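Local coordinates for bifunctional autolysin (Staphylococcus aureus subsp. aureus Mu50, PDB 6FXO), which probably cleaves the glycan strands of bacterial peptidoglycan as a family 73 N-acetylglucosaminidase, the activity of the glycosidase part of this bifunctional enzyme, at residues A[86-91]-A[112-117]; A[106-111]-A[181-186]; A[148-153]-A[161-166]. All coordinates share one frame; numbering follows the deposited sequence.

Contact 1: A[86-91]-A[112-117]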
# COMPACT_ATOMS: atom_id res chain seq x y z
N GLY A 86 4.30 14.40 -14.45
CA GLY A 86 5.72 14.44 -14.76
C GLY A 86 5.93 13.24 -15.66
O GLY A 86 5.13 13.00 -16.56
N VAL A 87 6.98 12.45 -15.39
CA VAL A 87 7.21 11.27 -16.23
C VAL A 87 6.05 10.34 -15.79
O VAL A 87 5.19 10.81 -15.06
CB VAL A 87 8.60 10.66 -15.94
CG1 VAL A 87 9.70 11.56 -16.50
CG2 VAL A 87 8.79 10.44 -14.45
N LEU A 88 5.97 9.08 -16.23
CA LEU A 88 4.82 8.28 -15.74
C LEU A 88 3.49 8.78 -16.29
O LEU A 88 2.48 8.10 -16.10
CB LEU A 88 4.64 8.37 -14.20
CG LEU A 88 5.04 7.24 -13.26
CD1 LEU A 88 6.53 6.98 -13.30
CD2 LEU A 88 4.67 7.69 -11.82
N GLU A 89 3.48 9.95 -16.97
CA GLU A 89 2.30 10.56 -17.53
C GLU A 89 1.53 9.49 -18.25
O GLU A 89 0.33 9.34 -18.04
CB GLU A 89 2.77 11.65 -18.52
CG GLU A 89 1.91 12.89 -18.65
CD GLU A 89 1.39 13.13 -20.07
OE1 GLU A 89 2.08 13.85 -20.82
OE2 GLU A 89 0.32 12.59 -20.41
N ASN A 90 2.21 8.72 -19.07
CA ASN A 90 1.51 7.66 -19.77
C ASN A 90 1.96 6.39 -19.09
O ASN A 90 2.32 6.44 -17.93
CB ASN A 90 1.79 7.68 -21.29
CG ASN A 90 0.50 7.90 -22.06
OD1 ASN A 90 0.07 9.04 -22.22
ND2 ASN A 90 -0.17 6.88 -22.58
N GLN A 91 1.99 5.30 -19.82
CA GLN A 91 2.39 3.98 -19.35
C GLN A 91 1.57 3.28 -18.31
O GLN A 91 2.11 2.65 -17.40
CB GLN A 91 3.91 3.89 -18.98
CG GLN A 91 4.59 5.03 -18.19
CD GLN A 91 5.27 6.05 -19.08
OE1 GLN A 91 4.70 7.07 -19.46
NE2 GLN A 91 6.51 5.77 -19.45
N HIS A 112 2.34 3.51 -4.96
CA HIS A 112 3.70 3.38 -4.48
C HIS A 112 4.62 4.14 -5.47
O HIS A 112 5.50 4.82 -5.01
CB HIS A 112 4.23 1.95 -4.38
CG HIS A 112 3.89 1.37 -3.06
ND1 HIS A 112 2.62 1.32 -2.64
CD2 HIS A 112 4.68 0.99 -2.03
CE1 HIS A 112 2.59 0.92 -1.36
NE2 HIS A 112 3.83 0.71 -0.97
N ALA A 113 4.40 4.01 -6.83
CA ALA A 113 5.29 4.74 -7.74
C ALA A 113 5.22 6.32 -7.55
O ALA A 113 6.20 7.00 -7.68
CB ALA A 113 5.00 4.40 -9.17
N LEU A 114 4.04 6.81 -7.27
CA LEU A 114 3.73 8.21 -7.05
C LEU A 114 4.43 8.84 -5.80
O LEU A 114 4.84 9.99 -5.85
CB LEU A 114 2.24 8.30 -6.84
CG LEU A 114 1.45 8.23 -8.16
CD1 LEU A 114 -0.04 8.38 -7.91
CD2 LEU A 114 1.92 9.32 -9.09
N LEU A 115 4.57 8.09 -4.72
CA LEU A 115 5.18 8.49 -3.48
C LEU A 115 6.68 8.60 -3.66
O LEU A 115 7.29 9.59 -3.28
CB LEU A 115 4.84 7.38 -2.47
CG LEU A 115 4.90 7.69 -0.98
CD1 LEU A 115 4.29 6.51 -0.24
CD2 LEU A 115 6.33 7.89 -0.51
N GLU A 116 7.28 7.56 -4.26
CA GLU A 116 8.72 7.57 -4.48
C GLU A 116 9.29 8.62 -5.43
O GLU A 116 10.43 9.04 -5.28
CB GLU A 116 9.24 6.15 -4.84
CG GLU A 116 8.75 4.97 -4.01
CD GLU A 116 9.54 4.74 -2.70
OE1 GLU A 116 8.90 4.69 -1.63
OE2 GLU A 116 10.78 4.71 -2.77
N THR A 117 8.47 9.02 -6.42
CA THR A 117 8.78 10.00 -7.44
C THR A 117 8.06 11.35 -7.27
O THR A 117 8.13 12.18 -8.19
CB THR A 117 8.36 9.46 -8.80
OG1 THR A 117 6.94 9.53 -8.90
CG2 THR A 117 8.81 8.04 -9.01
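L88 reaches from a loop of the lysozyme-like GH73 fold to the last turn of helix 106-116, where it meets A113, L114 and T117. The loop links helix 75-82 to helix 92-102. Within it the leucine points at the helix and meets it through CD2. That one methyl makes all three approaches: L88 CD2 lies 4.2 Å from A113 CB, and L114 CD2 is reached at the same distance. Its third neighbour is polar, L88 CD2 standing 4.1 Å from T117 OG1 in plain van der Waals contact. F95, V146 and V172 also pack on L88, so the leucine plugs a buried junction between the loop, helix 106-116 and helix 92-102. Past it the chain turns from this interface: N90 lies on N79, and Q91, the N-cap residue of helix 92-102, packs on V172 and I176. On the helix side T117 is where helical geometry ends. A chi1 of 74° sets its hydroxyl between backbone N and carbonyl carbon, turned back to the preceding turn, and G120 N also bonds to this oxygen. T117 OG1 donates to A113 O at 2.9 Å, the donor lying 27° out of the carbonyl plane, while T117 N reaches the same oxygen at 3.3 Å from the opposite face.

Contact 2: A[106-111]-A[181-186]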
# COMPACT_ATOMS: atom_id res chain seq x y z
N GLU A 106 -3.06 -3.14 -8.92
CA GLU A 106 -2.54 -2.01 -9.67
C GLU A 106 -2.51 -0.74 -8.98
O GLU A 106 -1.54 -0.01 -9.17
CB GLU A 106 -3.24 -1.84 -11.06
CG GLU A 106 -4.55 -2.59 -11.26
CD GLU A 106 -4.36 -3.94 -11.95
OE1 GLU A 106 -4.39 -3.99 -13.19
OE2 GLU A 106 -4.20 -4.93 -11.22
N VAL A 107 -3.57 -0.42 -8.22
CA VAL A 107 -3.53 0.86 -7.52
C VAL A 107 -2.41 0.87 -6.45
O VAL A 107 -1.84 1.91 -6.21
CB VAL A 107 -4.88 1.34 -6.95
CG1 VAL A 107 -5.97 1.25 -8.02
CG2 VAL A 107 -5.25 0.56 -5.70
N TYR A 108 -2.11 -0.29 -5.86
CA TYR A 108 -1.09 -0.37 -4.86
C TYR A 108 0.24 -0.11 -5.47
O TYR A 108 1.11 0.48 -4.82
CB TYR A 108 -1.11 -1.74 -4.17
CG TYR A 108 -0.08 -1.93 -3.07
CD1 TYR A 108 -0.30 -1.45 -1.78
CD2 TYR A 108 1.10 -2.61 -3.31
CE1 TYR A 108 0.61 -1.65 -0.78
CE2 TYR A 108 2.03 -2.82 -2.30
CZ TYR A 108 1.78 -2.34 -1.03
OH TYR A 108 2.69 -2.53 -0.01
N LEU A 109 0.38 -0.56 -6.74
CA LEU A 109 1.66 -0.33 -7.40
C LEU A 109 1.85 1.12 -7.83
O LEU A 109 2.96 1.64 -7.67
CB LEU A 109 1.76 -1.23 -8.61
CG LEU A 109 3.11 -1.69 -9.06
CD1 LEU A 109 3.66 -2.69 -8.07
CD2 LEU A 109 2.95 -2.38 -10.44
N ILE A 110 0.76 1.77 -8.39
CA ILE A 110 0.90 3.09 -8.81
C ILE A 110 1.06 4.07 -7.61
O ILE A 110 1.97 4.90 -7.67
CB ILE A 110 -0.38 3.43 -9.59
CG1 ILE A 110 -0.42 2.70 -10.93
CG2 ILE A 110 -0.61 5.01 -9.75
CD1 ILE A 110 -1.84 2.89 -11.51
N SER A 111 0.24 3.93 -6.53
CA SER A 111 0.43 4.87 -5.48
C SER A 111 1.83 4.72 -4.97
O SER A 111 2.43 5.72 -4.64
CB SER A 111 -0.64 4.69 -4.40
OG SER A 111 -0.57 3.42 -3.83
N LYS A 181 9.09 -5.67 -9.45
CA LYS A 181 9.22 -6.92 -8.71
C LYS A 181 9.45 -6.68 -7.24
O LYS A 181 8.99 -7.47 -6.43
CB LYS A 181 10.36 -7.78 -9.30
CG LYS A 181 11.74 -7.56 -8.68
N PHE A 182 10.11 -5.58 -6.90
CA PHE A 182 10.41 -5.24 -5.52
C PHE A 182 9.27 -4.90 -4.58
O PHE A 182 9.41 -5.07 -3.36
CB PHE A 182 11.49 -4.16 -5.47
CG PHE A 182 12.86 -4.73 -5.76
CD1 PHE A 182 13.51 -4.44 -6.93
CD2 PHE A 182 13.48 -5.57 -4.84
CE1 PHE A 182 14.77 -4.97 -7.19
CE2 PHE A 182 14.73 -6.10 -5.11
CZ PHE A 182 15.37 -5.80 -6.28
N ILE A 183 8.16 -4.43 -5.13
CA ILE A 183 6.99 -4.06 -4.33
C ILE A 183 6.08 -5.21 -3.89
O ILE A 183 5.61 -6.01 -4.71
CB ILE A 183 6.20 -2.98 -5.09
CG1 ILE A 183 7.18 -1.93 -5.66
CG2 ILE A 183 5.12 -2.36 -4.20
CD1 ILE A 183 8.21 -1.36 -4.65
N GLY A 184 5.82 -5.25 -2.59
CA GLY A 184 4.98 -6.26 -1.99
C GLY A 184 5.61 -7.61 -1.70
O GLY A 184 4.90 -8.49 -1.25
N ASN A 185 6.94 -7.81 -1.91
CA ASN A 185 7.46 -9.14 -1.60
C ASN A 185 7.45 -9.37 -0.13
O ASN A 185 6.95 -10.38 0.37
CB ASN A 185 8.90 -9.32 -2.05
CG ASN A 185 9.11 -9.34 -3.52
OD1 ASN A 185 8.95 -10.38 -4.16
ND2 ASN A 185 9.52 -8.25 -4.12
N SER A 186 7.99 -8.39 0.56
CA SER A 186 8.09 -8.39 2.01
C SER A 186 6.80 -8.29 2.77
O SER A 186 6.76 -8.69 3.93
CB SER A 186 9.06 -7.31 2.48
OG SER A 186 10.15 -7.90 3.18
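I183 packs against Y108 and L109 on helix 106-116 of the lysozyme-like GH73 fold, from the loop that follows helix 172-180. Both helix residues are buried. The contact is wholly apolar, and the two backbones come nearest at L109 and I183, whose CA atoms are 7.2 Å apart. Together the segments bury 141 Å² between them, with I183 supplying the largest share, followed by Y108 and L109. Traced outward, the isoleucine first touches with its branch point: I183 CB sits 3.9 Å from L109 CD1. From there the two branches part. CG2, anti to the backbone N, extends toward the helix and settles between two side chains, the leucine and the tyrosine, with I183 CG2 at 4.1 Å from L109 CD1. The other branch, CG1 and its terminal CD1, leads away from the helix segment, and I183 has F147 as a further neighbour. Y108 can meet the loop because its CG lies anti to the backbone N (chi1 -179°), which carries the ring out from the helix toward I183 and the G184 backbone. Its other neighbours are L67 and H112, the latter ring turned about 40° from its own. L109 packs also on A98 of helix 92-102, and is thus wedged between that helix and the loop. The helix itself is tied at its start, where N105 OD1 accepts from Y108 N. On the tyrosine the isoleucine methyl arrives obliquely, near the CD2-CE2 side of the ring: I183 CG2 lies 4.1 Å from Y108 CD2 and, at its closest, 3.7 Å from Y108 CE2.

Contact 3: A[148-153]-A[161-166]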
# COMPACT_ATOMS: atom_id res chain seq x y z
N GLY A 148 12.43 3.99 -5.80
CA GLY A 148 13.35 4.21 -4.71
C GLY A 148 14.23 3.00 -4.50
O GLY A 148 14.76 2.85 -3.41
N ILE A 149 14.42 2.15 -5.57
CA ILE A 149 15.27 0.98 -5.36
C ILE A 149 16.68 1.36 -4.94
O ILE A 149 17.30 2.22 -5.55
CB ILE A 149 15.31 0.14 -6.66
CG1 ILE A 149 13.89 -0.15 -7.18
CG2 ILE A 149 16.09 -1.16 -6.44
CD1 ILE A 149 13.03 -0.95 -6.24
N ALA A 150 17.18 0.66 -3.90
CA ALA A 150 18.52 0.87 -3.35
C ALA A 150 18.80 2.36 -3.08
O ALA A 150 19.93 2.81 -3.24
CB ALA A 150 19.57 0.30 -4.30
N ALA A 151 17.76 3.10 -2.65
CA ALA A 151 17.90 4.53 -2.37
C ALA A 151 17.84 5.00 -0.91
O ALA A 151 17.85 6.20 -0.66
CB ALA A 151 16.90 5.32 -3.20
N TYR A 152 17.77 4.07 0.05
CA TYR A 152 17.70 4.45 1.46
C TYR A 152 18.96 4.00 2.20
O TYR A 152 18.86 3.26 3.18
CB TYR A 152 16.45 3.80 2.11
CG TYR A 152 15.11 4.24 1.55
CD1 TYR A 152 14.57 3.65 0.41
CD2 TYR A 152 14.36 5.22 2.18
CE1 TYR A 152 13.33 4.02 -0.08
CE2 TYR A 152 13.11 5.60 1.70
CZ TYR A 152 12.60 5.00 0.56
OH TYR A 152 11.37 5.38 0.08
N ASP A 153 20.14 4.45 1.74
CA ASP A 153 21.39 4.08 2.38
C ASP A 153 22.51 5.11 2.21
O ASP A 153 22.48 6.15 2.86
CB ASP A 153 21.83 2.69 1.90
N ILE A 161 20.70 5.91 -9.13
CA ILE A 161 20.84 6.08 -10.58
C ILE A 161 21.68 4.93 -11.10
O ILE A 161 21.50 4.45 -12.22
CB ILE A 161 21.50 7.46 -10.87
CG1 ILE A 161 20.47 8.59 -10.67
CG2 ILE A 161 22.11 7.49 -12.26
CD1 ILE A 161 19.32 8.58 -11.67
N LYS A 162 22.60 4.50 -10.24
CA LYS A 162 23.56 3.43 -10.43
C LYS A 162 22.92 2.06 -10.58
O LYS A 162 23.42 1.21 -11.31
CB LYS A 162 24.49 3.41 -9.20
CG LYS A 162 25.93 2.96 -9.41
CD LYS A 162 26.64 2.93 -8.04
CE LYS A 162 28.08 2.48 -8.08
NZ LYS A 162 28.69 2.44 -6.72
N TYR A 163 21.80 1.86 -9.88
CA TYR A 163 21.08 0.60 -9.93
C TYR A 163 20.32 0.56 -11.21
O TYR A 163 20.31 -0.45 -11.93
CB TYR A 163 20.13 0.49 -8.74
CG TYR A 163 19.67 -0.92 -8.47
CD1 TYR A 163 20.17 -1.63 -7.38
CD2 TYR A 163 18.73 -1.53 -9.27
CE1 TYR A 163 19.73 -2.92 -7.11
CE2 TYR A 163 18.29 -2.82 -9.01
CZ TYR A 163 18.79 -3.51 -7.93
OH TYR A 163 18.35 -4.78 -7.67
N ALA A 164 19.66 1.67 -11.49
CA ALA A 164 18.87 1.81 -12.69
C ALA A 164 19.74 1.71 -13.90
O ALA A 164 19.29 1.19 -14.92
CB ALA A 164 18.16 3.15 -12.67
N LYS A 165 20.98 2.21 -13.81
CA LYS A 165 21.83 2.11 -14.97
C LYS A 165 22.21 0.66 -15.22
O LYS A 165 22.28 0.22 -16.37
CB LYS A 165 23.12 2.95 -14.76
CG LYS A 165 23.82 3.42 -16.04
CD LYS A 165 25.35 3.42 -15.92
CE LYS A 165 26.09 4.23 -16.97
NZ LYS A 165 26.67 5.49 -16.41
N GLN A 166 22.44 -0.07 -14.13
CA GLN A 166 22.81 -1.48 -14.18
C GLN A 166 21.81 -2.47 -14.74
O GLN A 166 22.21 -3.47 -15.33
CB GLN A 166 23.22 -1.98 -12.76
CG GLN A 166 24.72 -2.03 -12.38
CD GLN A 166 25.48 -3.28 -12.82
OE1 GLN A 166 25.30 -4.37 -12.27
NE2 GLN A 166 26.39 -3.11 -13.77
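Y163, on helix 158-166 of the lysozyme-like GH73 fold, receives I149 and A150 from the tight turn at 148-151. The turn is closed by A151 N bonding to G148 O at 3.1 Å, and resembles a type II beta turn, with I149 and A150 as its two corner residues. In the helix segment I161 has its CB directed away from the turn, and Y163 then carries the whole contact from the helix side. Its CG is anti to the backbone N (chi1 -162°), which swings the ring off the helix toward the two corner residues. A150 CB comes in obliquely, 3.7 Å from Y163 CD1. I149 lies over one face, and F182 packs on both I149 and Y163, adding an aromatic neighbour from the loop after helix 172-180. Beyond Y163 the helix looks to other partners: A164 packs on W169 and K165 on Y143. The turn has its own polar tie, I149 N bonding to N145 OD1. With chi1 at -51° it is the CG2 methyl of I149 that stands over the ring in a CH-pi contact: I149 CG2 lies 3.8 Å from the centroid of the Y163 ring, only 10° off the ring normal.

In the fold
Contacts 1 and 2 are buried and share helix 106-116: its last turn receives the loop 86-91, its first turns receive the loop 181-186, and H112 of contact 1 packs on I183 of contact 2. Contact 3 lies further from the chain centre, is only partly buried and joins a turn to a different helix, 158-166. Across each pair of segments the contact is by packing alone. Contact 1 is aliphatic with one hydroxyl oxygen, contact 2 sets a branched side chain against a leucine and, obliquely, a tyrosine ring, and contact 3 puts a methyl over a ring face. F182 connects contacts 2 and 3; a probable hydrogen bond between E116 OE2 and Y152 OH, 3.0 Å apart, connects contacts 1 and 3.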